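Local coordinates for protein vanadium-dependent haloperoxidase (Zobellia galactanivorans, PDB 4CIT) that binds vanadate and, as a bacterial iodoperoxidase, probably uses hydrogen peroxide to oxidise iodide, at residues 190-195 and 344-349; 244-249 and 417-422. All coordinates share one frame; numbering follows the deposited sequence.

Contact 1 (190-195 and 344-349); sequences RWQPTP and INQHID
Q346 NE2 donates to Q192 OE1 over 3.3 Å, a weak bond but an almost straight one, with an N-H...acceptor angle of 170°. A second weak bond returns the other way, from Q192 NE2 to Q346 OE1 at 3.5 Å. The two side-chain amides thus form a reciprocal pair, each giving one N-H and one carbonyl oxygen. Their planes differ by 22°, so the two bonds lie in a slightly twisted rather than flat arrangement. Both chains are stretched beyond CG and come from opposite directions, which lets them bridge 11.7 Å from Q192 CA to Q346 CA. In Q192 the first torsion (chi1 -68°) puts CG opposite the carbonyl carbon, sending the amide across toward the helix. Glutamine suits both places because its long arm ends in a donor and an acceptor side by side, without a charge. An alanine in place of Q192 would leave the Q346 amide without either of these bonds and is likely to let it turn more freely at the surface. Just beyond Q346 the helix closes in a tight turn: I344 O accepts from I348 N and from D349 N, each 2.8 Å away. The amide pair is a weak surface contact between an irregular loop and helix 340-347, within the PAP2 family region. Q192 also touches T342 on that same helix, while the backbone of W191 bonds to N336. On the helix, I344 packs on L240 and Y244 of helix 235-253, and I348 reaches Y237 and Y244.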
loop_
_atom_site.group_PDB
_atom_site.type_symbol
_atom_site.label_atom_id
_atom_site.label_comp_id
_atom_site.label_asym_id
_atom_site.label_seq_id
_atom_site.Cartn_x
_atom_site.Cartn_y
_atom_site.Cartn_z
ATOM N N ARG A 190 -8.490 -1.817 -26.594
ATOM C CA ARG A 190 -8.483 -0.785 -25.578
ATOM C C ARG A 190 -9.441 -1.074 -24.408
ATOM O O ARG A 190 -10.560 -1.614 -24.571
ATOM C CB ARG A 190 -8.571 0.632 -26.107
ATOM C CG ARG A 190 -9.945 1.205 -26.255
ATOM C CD ARG A 190 -9.898 2.404 -27.227
ATOM N NE ARG A 190 -11.236 2.681 -27.748
ATOM C CZ ARG A 190 -12.065 3.608 -27.274
ATOM N NH1 ARG A 190 -11.712 4.383 -26.255
ATOM N NH2 ARG A 190 -13.264 3.764 -27.820
ATOM N N TRP A 191 -8.988 -0.695 -23.233
ATOM C CA TRP A 191 -9.772 -0.856 -22.023
ATOM C C TRP A 191 -11.139 -0.129 -22.148
ATOM O O TRP A 191 -11.189 1.014 -22.646
ATOM C CB TRP A 191 -9.056 -0.348 -20.785
ATOM C CG TRP A 191 -9.890 -0.504 -19.514
ATOM C CD1 TRP A 191 -10.130 -1.597 -18.817
ATOM C CD2 TRP A 191 -10.596 0.553 -18.845
ATOM N NE1 TRP A 191 -10.933 -1.331 -17.747
ATOM C CE2 TRP A 191 -11.237 -0.008 -17.737
ATOM C CE3 TRP A 191 -10.744 1.914 -19.107
ATOM C CZ2 TRP A 191 -12.032 0.718 -16.879
ATOM C CZ3 TRP A 191 -11.548 2.672 -18.241
ATOM C CH2 TRP A 191 -12.158 2.087 -17.139
ATOM N N GLN A 192 -12.165 -0.831 -21.743
ATOM C CA GLN A 192 -13.524 -0.309 -21.606
ATOM C C GLN A 192 -13.996 -0.374 -20.158
ATOM O O GLN A 192 -13.774 -1.372 -19.454
ATOM C CB GLN A 192 -14.508 -1.222 -22.358
ATOM C CG GLN A 192 -14.392 -1.237 -23.812
ATOM C CD GLN A 192 -15.461 -2.151 -24.391
ATOM O OE1 GLN A 192 -16.507 -2.405 -23.787
ATOM N NE2 GLN A 192 -15.106 -2.757 -25.439
ATOM N N PRO A 193 -14.723 0.644 -19.696
ATOM C CA PRO A 193 -15.377 0.435 -18.443
ATOM C C PRO A 193 -16.291 -0.778 -18.451
ATOM O O PRO A 193 -16.793 -1.170 -19.524
ATOM C CB PRO A 193 -16.224 1.718 -18.229
ATOM C CG PRO A 193 -15.551 2.764 -19.000
ATOM C CD PRO A 193 -15.016 1.983 -20.230
ATOM N N THR A 194 -16.385 -1.381 -17.291
ATOM C CA THR A 194 -17.046 -2.695 -17.097
ATOM C C THR A 194 -18.240 -2.652 -16.189
ATOM O O THR A 194 -18.305 -1.873 -15.274
ATOM C CB THR A 194 -16.008 -3.721 -16.506
ATOM O OG1 THR A 194 -15.322 -3.180 -15.374
ATOM C CG2 THR A 194 -14.907 -4.084 -17.556
ATOM N N PRO A 195 -19.224 -3.578 -16.426
ATOM C CA PRO A 195 -20.373 -3.638 -15.541
ATOM C C PRO A 195 -20.014 -4.156 -14.185
ATOM O O PRO A 195 -18.993 -4.886 -14.013
ATOM C CB PRO A 195 -21.300 -4.661 -16.265
ATOM C CG PRO A 195 -20.311 -5.606 -16.955
ATOM C CD PRO A 195 -19.235 -4.664 -17.468
ATOM N N ILE A 344 -14.486 -11.687 -23.270
ATOM C CA ILE A 344 -15.229 -12.964 -23.197
ATOM C C ILE A 344 -16.714 -12.700 -23.511
ATOM O O ILE A 344 -17.319 -13.482 -24.297
ATOM C CB ILE A 344 -15.030 -13.685 -21.835
ATOM C CG1 ILE A 344 -13.568 -14.247 -21.712
ATOM C CG2 ILE A 344 -16.108 -14.748 -21.670
ATOM C CD1 ILE A 344 -13.224 -14.449 -20.271
ATOM N N ASN A 345 -17.350 -11.705 -22.892
ATOM C CA ASN A 345 -18.777 -11.487 -23.121
ATOM C C ASN A 345 -19.082 -10.993 -24.557
ATOM O O ASN A 345 -20.128 -11.390 -25.117
ATOM C CB ASN A 345 -19.395 -10.532 -22.129
ATOM C CG ASN A 345 -19.453 -11.125 -20.732
ATOM O OD1 ASN A 345 -19.635 -12.378 -20.537
ATOM N ND2 ASN A 345 -19.409 -10.300 -19.805
ATOM N N GLN A 346 -18.167 -10.241 -25.176
ATOM C CA GLN A 346 -18.365 -9.762 -26.529
ATOM C C GLN A 346 -18.055 -10.773 -27.638
ATOM O O GLN A 346 -18.631 -10.666 -28.755
ATOM C CB GLN A 346 -17.664 -8.402 -26.768
ATOM C CG GLN A 346 -18.366 -7.270 -26.053
ATOM C CD GLN A 346 -17.572 -5.958 -25.786
ATOM O OE1 GLN A 346 -16.801 -5.564 -26.548
ATOM N NE2 GLN A 346 -17.805 -5.338 -24.663
ATOM N N HIS A 347 -17.182 -11.737 -27.375
ATOM C CA HIS A 347 -16.725 -12.630 -28.433
ATOM C C HIS A 347 -16.820 -14.079 -28.159
ATOM O O HIS A 347 -16.696 -14.842 -29.120
ATOM C CB HIS A 347 -15.289 -12.269 -28.846
ATOM C CG HIS A 347 -15.149 -10.858 -29.254
ATOM N ND1 HIS A 347 -15.577 -10.408 -30.495
ATOM C CD2 HIS A 347 -14.676 -9.768 -28.602
ATOM C CE1 HIS A 347 -15.414 -9.100 -30.573
ATOM N NE2 HIS A 347 -14.847 -8.688 -29.446
ATOM N N ILE A 348 -16.977 -14.525 -26.913
ATOM C CA ILE A 348 -16.930 -15.921 -26.597
ATOM C C ILE A 348 -18.219 -16.464 -26.022
ATOM O O ILE A 348 -18.702 -17.521 -26.463
ATOM C CB ILE A 348 -15.788 -16.224 -25.598
ATOM C CG1 ILE A 348 -14.459 -15.681 -26.144
ATOM C CG2 ILE A 348 -15.787 -17.690 -25.209
ATOM C CD1 ILE A 348 -13.938 -16.267 -27.396
ATOM N N ASP A 349 -18.746 -15.829 -24.953
ATOM C CA ASP A 349 -19.812 -16.441 -24.134
ATOM C C ASP A 349 -20.486 -15.252 -23.438
ATOM O O ASP A 349 -19.908 -14.639 -22.533
ATOM C CB ASP A 349 -19.235 -17.442 -23.152
ATOM C CG ASP A 349 -20.275 -18.142 -22.278
ATOM O OD1 ASP A 349 -21.421 -17.644 -22.105
ATOM O OD2 ASP A 349 -19.868 -19.172 -21.662
#

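Contact 2 (244-249 and 417-422); sequences YDVRNK and SRMYGG. With VO4 (vanadate ion), chain D.
V246, on helix 235-253, faces M419 and Y420 in the last turn of helix 407-420, which G422 brings to a close in a Schellman motif: its phi of 78° favours glycine, and G422 N bonds to M419 O at 3.1 Å. Against this turn V246 presents both methyls. CG1, opposite the backbone N (chi1 168°), lies 4.0 Å from M419 O and meets the edge of the Y420 ring, 4.3 Å from CD1. CG2 rests 4.1 Å from M419 SD; the methionine chain bends twice to bring its sulphur there, and the two side chains cross at about a right angle. A branched, compact valine fits between backbone carbonyl, ring edge and thioether without demanding a polar partner. A side chain at G421 would be crowded by S417 O. R418 instead serves the vanadate pocket: its NE donates to vanadate O2 at 3.0 Å with a bent angle of 145°, NH2 binds a second vanadate, and NH1 forms a salt bridge with D267. Around this junction, M419 also packs on E242 and V243 of helix 235-253 and on I429 of helix 426-446, while Y420 reaches E259 and I262 of helix 258-266.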
loop_
_atom_site.group_PDB
_atom_site.type_symbol
_atom_site.label_atom_id
_atom_site.label_comp_id
_atom_site.label_asym_id
_atom_site.label_seq_id
_atom_site.Cartn_x
_atom_site.Cartn_y
_atom_site.Cartn_z
ATOM N N TYR A 244 -11.031 -17.884 -18.917
ATOM C CA TYR A 244 -12.382 -18.437 -19.176
ATOM C C TYR A 244 -12.496 -19.813 -18.553
ATOM O O TYR A 244 -13.431 -20.098 -17.766
ATOM C CB TYR A 244 -12.571 -18.486 -20.674
ATOM C CG TYR A 244 -13.906 -19.058 -21.081
ATOM C CD1 TYR A 244 -15.034 -18.315 -20.998
ATOM C CD2 TYR A 244 -13.991 -20.333 -21.575
ATOM C CE1 TYR A 244 -16.292 -18.804 -21.392
ATOM C CE2 TYR A 244 -15.233 -20.828 -22.008
ATOM C CZ TYR A 244 -16.378 -20.061 -21.853
ATOM O OH TYR A 244 -17.627 -20.511 -22.260
ATOM N N ASP A 245 -11.534 -20.653 -18.845
ATOM C CA ASP A 245 -11.473 -22.063 -18.423
ATOM C C ASP A 245 -11.299 -22.253 -16.890
ATOM O O ASP A 245 -11.953 -23.082 -16.244
ATOM C CB ASP A 245 -10.353 -22.887 -19.125
ATOM C CG ASP A 245 -10.634 -23.126 -20.614
ATOM O OD1 ASP A 245 -11.807 -22.957 -21.064
ATOM O OD2 ASP A 245 -9.700 -23.485 -21.355
ATOM N N VAL A 246 -10.389 -21.483 -16.289
ATOM C CA VAL A 246 -10.275 -21.473 -14.850
ATOM C C VAL A 246 -11.591 -21.195 -14.160
ATOM O O VAL A 246 -11.919 -21.813 -13.143
ATOM C CB VAL A 246 -9.154 -20.480 -14.387
ATOM C CG1 VAL A 246 -9.173 -20.211 -12.871
ATOM C CG2 VAL A 246 -7.846 -20.996 -14.787
ATOM N N ARG A 247 -12.327 -20.151 -14.590
ATOM C CA ARG A 247 -13.574 -19.784 -13.962
ATOM C C ARG A 247 -14.539 -20.938 -14.101
ATOM O O ARG A 247 -15.208 -21.319 -13.101
ATOM C CB ARG A 247 -14.130 -18.499 -14.631
ATOM C CG ARG A 247 -15.278 -17.926 -13.869
ATOM C CD ARG A 247 -16.594 -18.594 -14.122
ATOM N NE ARG A 247 -17.448 -17.969 -13.066
ATOM C CZ ARG A 247 -17.643 -18.401 -11.826
ATOM N NH1 ARG A 247 -17.156 -19.552 -11.386
ATOM N NH2 ARG A 247 -18.413 -17.706 -11.032
ATOM N N ASN A 248 -14.555 -21.548 -15.268
ATOM C CA ASN A 248 -15.504 -22.700 -15.478
ATOM C C ASN A 248 -15.160 -23.928 -14.645
ATOM O O ASN A 248 -16.092 -24.599 -14.153
ATOM C CB ASN A 248 -15.644 -23.054 -16.961
ATOM C CG ASN A 248 -16.334 -21.941 -17.777
ATOM O OD1 ASN A 248 -17.010 -21.083 -17.211
ATOM N ND2 ASN A 248 -16.042 -21.873 -19.058
ATOM N N LYS A 249 -13.867 -24.221 -14.423
ATOM C CA LYS A 249 -13.436 -25.247 -13.446
ATOM C C LYS A 249 -13.846 -24.941 -12.027
ATOM O O LYS A 249 -14.331 -25.833 -11.298
ATOM C CB LYS A 249 -11.943 -25.420 -13.540
ATOM C CG LYS A 249 -11.528 -26.079 -14.836
ATOM C CD LYS A 249 -10.019 -26.265 -14.875
ATOM C CE LYS A 249 -9.585 -26.882 -16.195
ATOM N NZ LYS A 249 -8.095 -27.048 -16.248
ATOM N N SER A 417 -4.526 -15.176 -6.976
ATOM C CA SER A 417 -5.935 -14.911 -6.626
ATOM C C SER A 417 -6.625 -14.141 -7.713
ATOM O O SER A 417 -7.827 -14.279 -7.856
ATOM C CB SER A 417 -6.063 -14.170 -5.326
ATOM O OG SER A 417 -5.760 -12.824 -5.509
ATOM N N ARG A 418 -5.871 -13.330 -8.470
ATOM C CA ARG A 418 -6.453 -12.554 -9.571
ATOM C C ARG A 418 -6.817 -13.389 -10.810
ATOM O O ARG A 418 -7.681 -12.946 -11.551
ATOM C CB ARG A 418 -5.552 -11.387 -9.968
ATOM C CG ARG A 418 -5.047 -10.620 -8.755
ATOM C CD ARG A 418 -6.119 -10.140 -7.805
ATOM N NE ARG A 418 -6.798 -8.908 -8.322
ATOM C CZ ARG A 418 -7.950 -8.416 -7.914
ATOM N NH1 ARG A 418 -8.690 -9.011 -6.993
ATOM N NH2 ARG A 418 -8.408 -7.231 -8.445
ATOM N N MET A 419 -6.180 -14.543 -10.964
ATOM C CA MET A 419 -6.538 -15.510 -12.011
ATOM C C MET A 419 -7.786 -16.230 -11.584
ATOM O O MET A 419 -8.779 -16.299 -12.386
ATOM C CB MET A 419 -5.395 -16.506 -12.265
ATOM C CG MET A 419 -5.824 -17.634 -13.199
ATOM S SD MET A 419 -6.300 -17.161 -14.867
ATOM C CE MET A 419 -4.778 -16.246 -15.298
ATOM N N TYR A 420 -7.804 -16.692 -10.323
ATOM C CA TYR A 420 -9.054 -17.316 -9.810
ATOM C C TYR A 420 -10.175 -16.357 -9.848
ATOM O O TYR A 420 -11.332 -16.766 -10.000
ATOM C CB TYR A 420 -8.878 -17.776 -8.387
ATOM C CG TYR A 420 -7.701 -18.716 -8.130
ATOM C CD1 TYR A 420 -7.268 -19.605 -9.096
ATOM C CD2 TYR A 420 -7.104 -18.795 -6.854
ATOM C CE1 TYR A 420 -6.222 -20.512 -8.848
ATOM C CE2 TYR A 420 -6.052 -19.680 -6.604
ATOM C CZ TYR A 420 -5.634 -20.522 -7.575
ATOM O OH TYR A 420 -4.636 -21.442 -7.351
ATOM N N GLY A 421 -9.864 -15.060 -9.660
ATOM C CA GLY A 421 -10.893 -14.075 -9.659
ATOM C C GLY A 421 -11.508 -13.673 -11.000
ATOM O O GLY A 421 -12.581 -13.006 -11.003
ATOM N N GLY A 422 -10.876 -14.042 -12.108
ATOM C CA GLY A 422 -11.379 -13.781 -13.473
ATOM C C GLY A 422 -11.183 -12.411 -13.979
ATOM O O GLY A 422 -11.811 -12.032 -14.952
HETATM O O2 VO4 D . -4.863 -6.988 -9.475
#

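The centres of the two contacts lie 15 Å apart, on the same side of the chain's centre, and their segments alternate in sequence: 190-195, 244-249, 344-349, 417-422. Helix 235-253 joins them, carrying one side of contact 2 and packing against helix 340-347 of contact 1. Y244 makes the direct link: its OH lies 2.7 Å from D349 OD2, a probable hydrogen bond. Contact 1 joins a surface loop to helix 340-347 through weak bonds, whereas contact 2 leads inward to the turn bearing R418. Together they connect the outer end of this helical protein to an arginine of its vanadate pocket.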